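PDB 1ZWX: sphingomyelinase-c from Listeria ivanovii, which belongs, as a bacterial sphingomyelinase C, to the endonuclease/exonuclease/phosphatase family and has its DNase I-like fold of two packed beta-sheets flanked by helices. Local coordinates for residues 196-199 and 203-206; 150-155 and 169-174; 131-136 and 176-181. One frame throughout, in Å; residues are numbered along the deposited sequence. Where two conformers were deposited one is given.

Interaction 1: residues 196-199 and 203-206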
# COMPACT_ATOMS: atom_id res chain seq x y z
N LEU A 196 4.83 -1.16 4.48
CA LEU A 196 4.99 -1.55 5.88
C LEU A 196 6.03 -0.69 6.62
O LEU A 196 6.13 -0.78 7.87
CB LEU A 196 5.33 -3.05 6.02
CG LEU A 196 4.09 -3.99 6.08
CD1 LEU A 196 3.29 -3.79 7.35
CD2 LEU A 196 3.15 -3.78 4.93
N ASN A 197 6.80 0.11 5.87
CA ASN A 197 7.74 1.09 6.46
C ASN A 197 8.84 0.40 7.33
O ASN A 197 9.40 0.98 8.25
CB ASN A 197 6.98 2.18 7.22
CG ASN A 197 6.82 3.45 6.40
OD1 ASN A 197 7.77 3.92 5.76
ND2 ASN A 197 5.63 4.02 6.40
N VAL A 198 9.10 -0.86 7.01
CA VAL A 198 10.15 -1.65 7.65
C VAL A 198 11.11 -2.05 6.54
O VAL A 198 10.73 -2.73 5.58
CB VAL A 198 9.57 -2.87 8.37
CG1 VAL A 198 10.71 -3.80 8.95
CG2 VAL A 198 8.61 -2.44 9.45
N ASN A 199 12.37 -1.60 6.66
CA ASN A 199 13.38 -1.86 5.68
C ASN A 199 13.85 -3.33 5.74
O ASN A 199 14.11 -3.88 6.82
CB ASN A 199 14.55 -0.85 5.88
CG ASN A 199 15.56 -0.88 4.75
OD1 ASN A 199 15.26 -1.21 3.61
ND2 ASN A 199 16.80 -0.51 5.08
N ASP A 203 16.93 -5.98 11.76
CA ASP A 203 16.33 -6.59 12.94
C ASP A 203 14.81 -6.39 12.95
O ASP A 203 14.06 -7.32 13.28
CB ASP A 203 16.90 -6.02 14.24
CG ASP A 203 18.32 -6.51 14.53
OD1 ASP A 203 18.87 -7.35 13.79
OD2 ASP A 203 18.90 -6.03 15.52
N GLU A 204 14.37 -5.16 12.64
CA GLU A 204 12.94 -4.85 12.62
C GLU A 204 12.21 -5.73 11.58
O GLU A 204 11.10 -6.16 11.82
CB GLU A 204 12.66 -3.37 12.35
CG GLU A 204 11.17 -3.03 12.59
CD GLU A 204 10.80 -1.57 12.33
OE1 GLU A 204 9.70 -1.15 12.72
OE2 GLU A 204 11.60 -0.87 11.74
N TYR A 205 12.84 -5.97 10.44
CA TYR A 205 12.27 -6.88 9.42
C TYR A 205 12.05 -8.28 10.00
O TYR A 205 10.95 -8.83 9.92
CB TYR A 205 13.14 -6.96 8.18
CG TYR A 205 12.50 -7.84 7.11
CD1 TYR A 205 11.53 -7.31 6.23
CD2 TYR A 205 12.81 -9.19 7.02
CE1 TYR A 205 10.92 -8.12 5.26
CE2 TYR A 205 12.19 -10.02 6.04
CZ TYR A 205 11.25 -9.47 5.19
OH TYR A 205 10.66 -10.27 4.23
N HIS A 206 13.08 -8.83 10.65
CA HIS A 206 12.95 -10.11 11.37
C HIS A 206 11.76 -10.13 12.27
O HIS A 206 10.93 -11.06 12.21
CB HIS A 206 14.24 -10.45 12.17
CG HIS A 206 14.07 -11.61 13.10
ND1 HIS A 206 13.41 -11.52 14.30
CD2 HIS A 206 14.45 -12.91 12.98
CE1 HIS A 206 13.39 -12.71 14.89
NE2 HIS A 206 14.01 -13.57 14.10
O HOH W 1 13.35 -0.58 8.98
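V198 supplies most of the apolar contact, its two methyl groups reaching the first turn of helix 203-212 at different points. CG1 presses on the helix backbone, 3.4 Å from Y205 N and 3.6 Å from E204 C, and has Y205 CB as a further neighbour at 4.1 Å. The valine torsion explains the division of labour: with CG1 trans to the backbone nitrogen (chi1 175°), that methyl projects onto the peptide between E204 and Y205, while CG2 turns to the carboxylate end of E204. The closest approach there is 3.7 Å, between V198 CG2 and E204 OE1. E204 is extended throughout, so its aliphatic part lies obliquely across the valine before the chain ends in charge. Beyond V198, the carbonyl oxygen of N199 comes within 3.5 Å of Y205 CB.

Polar contact between the segments is indirect. One water accepts from the backbone N of N199 at 2.7 Å and donates to E204 OE2 over a longer 3.3 Å. The other carboxylate oxygen, OE1, is in a salt bridge with R168 of helix 161-182, so the glutamate is held at both oxygens, by different partners. The hydroxyl of Y205 is hydrogen-bonded to S216, and T202 OG1, just ahead of the helix segment, bonds both N199 O and Y205 N.

M172 and M208 also pack on V198, placing it where helices 161-182 and 203-212 approach each other. The arrangement is a short strand-to-helix connection of the DNase I-like fold, in which the loop after strand 189-193 folds back on the first turn of the next helix.

Interaction 2: residues 150-155 and 169-174. Unlike the reference sequence in segment 150-155: Q153 (reference Pro).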
# COMPACT_ATOMS: atom_id res chain seq x y z
N THR A 150 -2.57 -2.02 3.73
CA THR A 150 -2.20 -1.16 4.90
C THR A 150 -1.07 -0.24 4.54
O THR A 150 -0.37 -0.42 3.52
CB THR A 150 -1.82 -2.03 6.19
OG1 THR A 150 -1.84 -1.18 7.35
CG2 THR A 150 -0.47 -2.68 6.06
N HIS A 151 -0.88 0.76 5.40
CA HIS A 151 0.24 1.69 5.27
C HIS A 151 0.50 2.12 6.71
O HIS A 151 -0.32 2.78 7.34
CB HIS A 151 -0.14 2.90 4.38
CG HIS A 151 0.93 3.96 4.29
ND1 HIS A 151 0.68 5.25 3.86
CD2 HIS A 151 2.25 3.91 4.59
CE1 HIS A 151 1.81 5.94 3.87
NE2 HIS A 151 2.78 5.16 4.31
N THR A 152 1.64 1.67 7.24
CA THR A 152 1.96 1.85 8.67
C THR A 152 2.80 3.14 8.92
O THR A 152 3.23 3.81 7.99
CB THR A 152 2.73 0.62 9.24
OG1 THR A 152 3.88 0.41 8.43
CG2 THR A 152 1.86 -0.66 9.19
N GLN A 153 2.96 3.45 10.20
CA GLN A 153 3.78 4.57 10.68
C GLN A 153 5.14 4.69 10.00
O GLN A 153 5.90 3.71 9.93
CB GLN A 153 3.98 4.36 12.20
CG GLN A 153 4.92 5.43 12.84
CD GLN A 153 4.24 6.79 12.98
OE1 GLN A 153 3.08 6.89 13.41
NE2 GLN A 153 4.97 7.85 12.65
N ALA A 154 5.49 5.91 9.56
CA ALA A 154 6.79 6.19 8.96
C ALA A 154 7.80 6.61 10.05
O ALA A 154 7.40 7.05 11.13
CB ALA A 154 6.68 7.31 7.93
N ASP A 155 9.09 6.48 9.74
CA ASP A 155 10.13 7.23 10.48
C ASP A 155 9.84 8.74 10.25
O ASP A 155 9.46 9.12 9.12
CB ASP A 155 11.54 6.82 10.00
CG ASP A 155 11.97 5.45 10.56
OD1 ASP A 155 11.21 4.83 11.33
OD2 ASP A 155 13.09 5.01 10.27
N ALA A 169 5.21 -1.77 15.49
CA ALA A 169 5.03 -3.06 16.12
C ALA A 169 3.63 -3.18 16.71
O ALA A 169 3.01 -4.26 16.59
CB ALA A 169 6.15 -3.32 17.19
N GLU A 170 3.09 -2.09 17.27
CA GLU A 170 1.75 -2.10 17.83
C GLU A 170 0.74 -2.20 16.68
O GLU A 170 -0.27 -2.92 16.77
CB GLU A 170 1.48 -0.85 18.67
CG GLU A 170 0.22 -0.87 19.51
CD GLU A 170 -1.07 -0.54 18.70
OE1 GLU A 170 -2.16 -0.91 19.15
OE2 GLU A 170 -0.98 0.08 17.63
N GLN A 171 1.03 -1.49 15.59
CA GLN A 171 0.13 -1.51 14.42
C GLN A 171 0.12 -2.89 13.76
O GLN A 171 -0.93 -3.37 13.35
CB GLN A 171 0.55 -0.43 13.41
CG GLN A 171 0.23 0.98 13.98
CD GLN A 171 0.72 2.09 13.09
OE1 GLN A 171 1.50 1.85 12.18
NE2 GLN A 171 0.25 3.33 13.35
N MET A 172 1.28 -3.54 13.67
CA MET A 172 1.30 -4.93 13.19
C MET A 172 0.46 -5.86 14.07
O MET A 172 -0.25 -6.73 13.53
CB MET A 172 2.73 -5.45 13.01
CG MET A 172 3.50 -4.52 12.18
SD MET A 172 4.76 -4.94 11.04
CE MET A 172 5.12 -3.30 10.40
N GLN A 173 0.52 -5.68 15.39
CA GLN A 173 -0.34 -6.42 16.31
C GLN A 173 -1.82 -6.14 16.05
O GLN A 173 -2.62 -7.08 16.13
CB GLN A 173 -0.05 -6.16 17.80
CG GLN A 173 -0.93 -7.03 18.75
CD GLN A 173 -0.66 -8.55 18.52
OE1 GLN A 173 0.49 -9.01 18.57
NE2 GLN A 173 -1.72 -9.30 18.25
N GLU A 174 -2.19 -4.88 15.80
CA GLU A 174 -3.59 -4.57 15.47
C GLU A 174 -4.09 -5.44 14.31
O GLU A 174 -5.21 -5.92 14.36
CB GLU A 174 -3.81 -3.08 15.17
CG GLU A 174 -3.61 -2.17 16.41
CD GLU A 174 -4.14 -0.74 16.20
OE1 GLU A 174 -5.18 -0.59 15.56
OE2 GLU A 174 -3.50 0.22 16.68
O HOH W 2 0.70 5.88 11.88
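T152 and Q171 mark the closest backbone approach, their CA atoms 6.9 Å apart, where the chain leaving strand 143-151 passes beside helix 161-182. The strand character ends at H151, so the backbone N-H of Q153 belongs to the loop and is directed at the helix. Q171 receives it: Q153 N donates to Q171 OE1 at 2.9 Å, almost perfectly straight (177°) and in the carbonyl plane on a lone pair.

Q171 reaches this position as an extended arm, with CD opposite CA about the CB–CG bond (chi2 176°). Its OE1 also rests 3.4 Å from T152 CB and 3.5 Å from Q153 CB. The amide is held through its other end as well, since Q171 NE2 bonds to R121 O and donates to a water at 3.0 Å. That water passes a hydrogen bond on to Q153 OE1, which also accepts from G123 N. Q153, which replaces a proline of the reference sequence, bends at its second torsion, and its NE2 donates to A154 O at 3.0 Å. At the other margin T152 CG2 faces the end of M172, but that side chain is modelled in two conformers and the approach is doubtful.

Buried throughout, the contact secures the loop at the end of the first strand to the helix of a beta-alpha-beta unit, formed by strand 143-151, helix 161-182 and strand 189-193.

Interaction 3: residues 131-136 and 176-181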
# COMPACT_ATOMS: atom_id res chain seq x y z
N LYS A 131 -4.43 6.70 9.60
CA LYS A 131 -3.80 5.51 9.02
C LYS A 131 -4.41 4.25 9.66
O LYS A 131 -4.96 4.31 10.77
CB LYS A 131 -2.29 5.52 9.17
CG LYS A 131 -1.50 6.58 8.28
CD LYS A 131 0.02 6.19 8.41
CE LYS A 131 0.87 6.61 7.23
NZ LYS A 131 2.31 6.50 7.58
N GLY A 132 -4.36 3.13 8.93
CA GLY A 132 -5.13 1.94 9.33
C GLY A 132 -4.95 0.85 8.30
O GLY A 132 -3.97 0.83 7.56
N PHE A 133 -5.92 -0.07 8.24
CA PHE A 133 -5.92 -1.04 7.17
C PHE A 133 -7.35 -1.30 6.70
O PHE A 133 -8.30 -1.05 7.44
CB PHE A 133 -5.21 -2.36 7.59
CG PHE A 133 -5.78 -3.01 8.82
CD1 PHE A 133 -5.27 -2.70 10.08
CD2 PHE A 133 -6.76 -4.02 8.71
CE1 PHE A 133 -5.79 -3.33 11.24
CE2 PHE A 133 -7.25 -4.66 9.84
CZ PHE A 133 -6.78 -4.30 11.12
N ALA A 134 -7.45 -1.76 5.45
CA ALA A 134 -8.72 -2.20 4.85
C ALA A 134 -8.66 -3.71 4.70
O ALA A 134 -7.64 -4.27 4.32
CB ALA A 134 -8.88 -1.56 3.45
N TYR A 135 -9.79 -4.37 4.98
CA TYR A 135 -9.88 -5.81 4.82
C TYR A 135 -10.95 -6.04 3.75
O TYR A 135 -12.00 -5.44 3.83
CB TYR A 135 -10.35 -6.45 6.13
CG TYR A 135 -10.86 -7.86 5.95
CD1 TYR A 135 -9.96 -8.94 5.81
CD2 TYR A 135 -12.25 -8.13 5.86
CE1 TYR A 135 -10.44 -10.28 5.63
CE2 TYR A 135 -12.72 -9.44 5.66
CZ TYR A 135 -11.82 -10.50 5.57
OH TYR A 135 -12.28 -11.79 5.37
N VAL A 136 -10.65 -6.90 2.79
CA VAL A 136 -11.69 -7.41 1.90
C VAL A 136 -11.68 -8.94 1.84
O VAL A 136 -10.63 -9.56 1.90
CB VAL A 136 -11.60 -6.82 0.45
CG1 VAL A 136 -11.70 -5.30 0.46
CG2 VAL A 136 -10.37 -7.26 -0.32
N GLN A 176 -2.79 -8.46 13.31
CA GLN A 176 -2.90 -9.86 13.76
C GLN A 176 -4.06 -10.10 14.68
O GLN A 176 -4.67 -11.15 14.61
CB GLN A 176 -1.59 -10.37 14.36
CG GLN A 176 -0.75 -11.23 13.41
CD GLN A 176 -1.50 -12.45 12.82
OE1 GLN A 176 -2.29 -13.11 13.49
NE2 GLN A 176 -1.24 -12.73 11.55
N THR A 177 -4.37 -9.15 15.56
CA THR A 177 -5.53 -9.28 16.45
C THR A 177 -6.82 -9.37 15.65
O THR A 177 -7.75 -10.14 15.98
CB THR A 177 -5.59 -8.09 17.44
OG1 THR A 177 -4.47 -8.17 18.32
CG2 THR A 177 -6.86 -8.05 18.25
N PHE A 178 -6.88 -8.57 14.59
CA PHE A 178 -8.08 -8.55 13.74
C PHE A 178 -8.21 -9.91 13.05
O PHE A 178 -9.29 -10.49 13.09
CB PHE A 178 -8.01 -7.36 12.75
CG PHE A 178 -8.97 -7.47 11.61
CD1 PHE A 178 -10.27 -7.01 11.74
CD2 PHE A 178 -8.57 -8.04 10.40
CE1 PHE A 178 -11.18 -7.13 10.69
CE2 PHE A 178 -9.47 -8.16 9.33
CZ PHE A 178 -10.78 -7.71 9.49
N ILE A 179 -7.13 -10.40 12.45
CA ILE A 179 -7.08 -11.70 11.78
C ILE A 179 -7.49 -12.85 12.72
O ILE A 179 -8.27 -13.75 12.34
CB ILE A 179 -5.69 -12.00 11.17
CG1 ILE A 179 -5.34 -11.01 10.05
CG2 ILE A 179 -5.61 -13.45 10.66
CD1 ILE A 179 -3.99 -11.22 9.41
N ALA A 180 -6.97 -12.82 13.95
CA ALA A 180 -7.33 -13.83 14.96
C ALA A 180 -8.82 -13.81 15.30
O ALA A 180 -9.47 -14.86 15.36
CB ALA A 180 -6.47 -13.65 16.24
N LYS A 181 -9.35 -12.61 15.49
CA LYS A 181 -10.74 -12.41 15.86
C LYS A 181 -11.69 -12.83 14.73
O LYS A 181 -12.76 -13.35 14.99
CB LYS A 181 -10.98 -10.95 16.23
CG LYS A 181 -12.35 -10.67 16.78
CD LYS A 181 -12.38 -9.38 17.60
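F178 carries the whole helix side of this contact, its ring set between F133 and Y135 of strand 132-140. The tight part is a pair of edge-to-face stacks that use F178 in two different ways. Against F133 it offers a face: the edge of the F133 ring points at it, with CE2 3.7 Å from F178 CD2 and the planes inclined at 66°. Toward Y135 it offers its edge instead, in an offset edge-to-face pair with planes at 63°, where F178 CZ comes to 3.5 Å from Y135 CG. Both pairs have their centroids 5.3 Å apart. F133 CZ adds a contact with F178 CB at 3.7 Å, made possible by a chi1 of 56° that places the ring between its own backbone N and C.

The helix's outer side is looser: T177, A180 and K181 are exposed and make no contact with the strand segment. Y135 stays polar at its far end, where OH is hydrogen-bonded to H146, and the F133 ring also meets H117. The result is an aromatic cluster between a helix and one of the two main sheets, a layered alpha/beta packing found in the DNase I-like fold.

From the N terminus, the first of these segments is 131-136 on strand 132-140, which opens interaction 3; the chain then turns back along strand 143-151. The segment 150-155 at that strand's end opens interaction 2, which helix 161-182 closes at 169-174; about two turns later the same helix closes interaction 3 at 176-181. Interaction 2 therefore lies wholly within the longer loop of interaction 3. Interaction 1 follows in series, a short loop between strand 189-193 and helix 203-212. Neighbouring contacts also touch: K131 NZ lies 2.9 Å from T152 O, as does N197 ND2, both probable hydrogen bonds. Together they tie helix 161-182 to one sheet and the loop after strand 189-193 to helix 203-212.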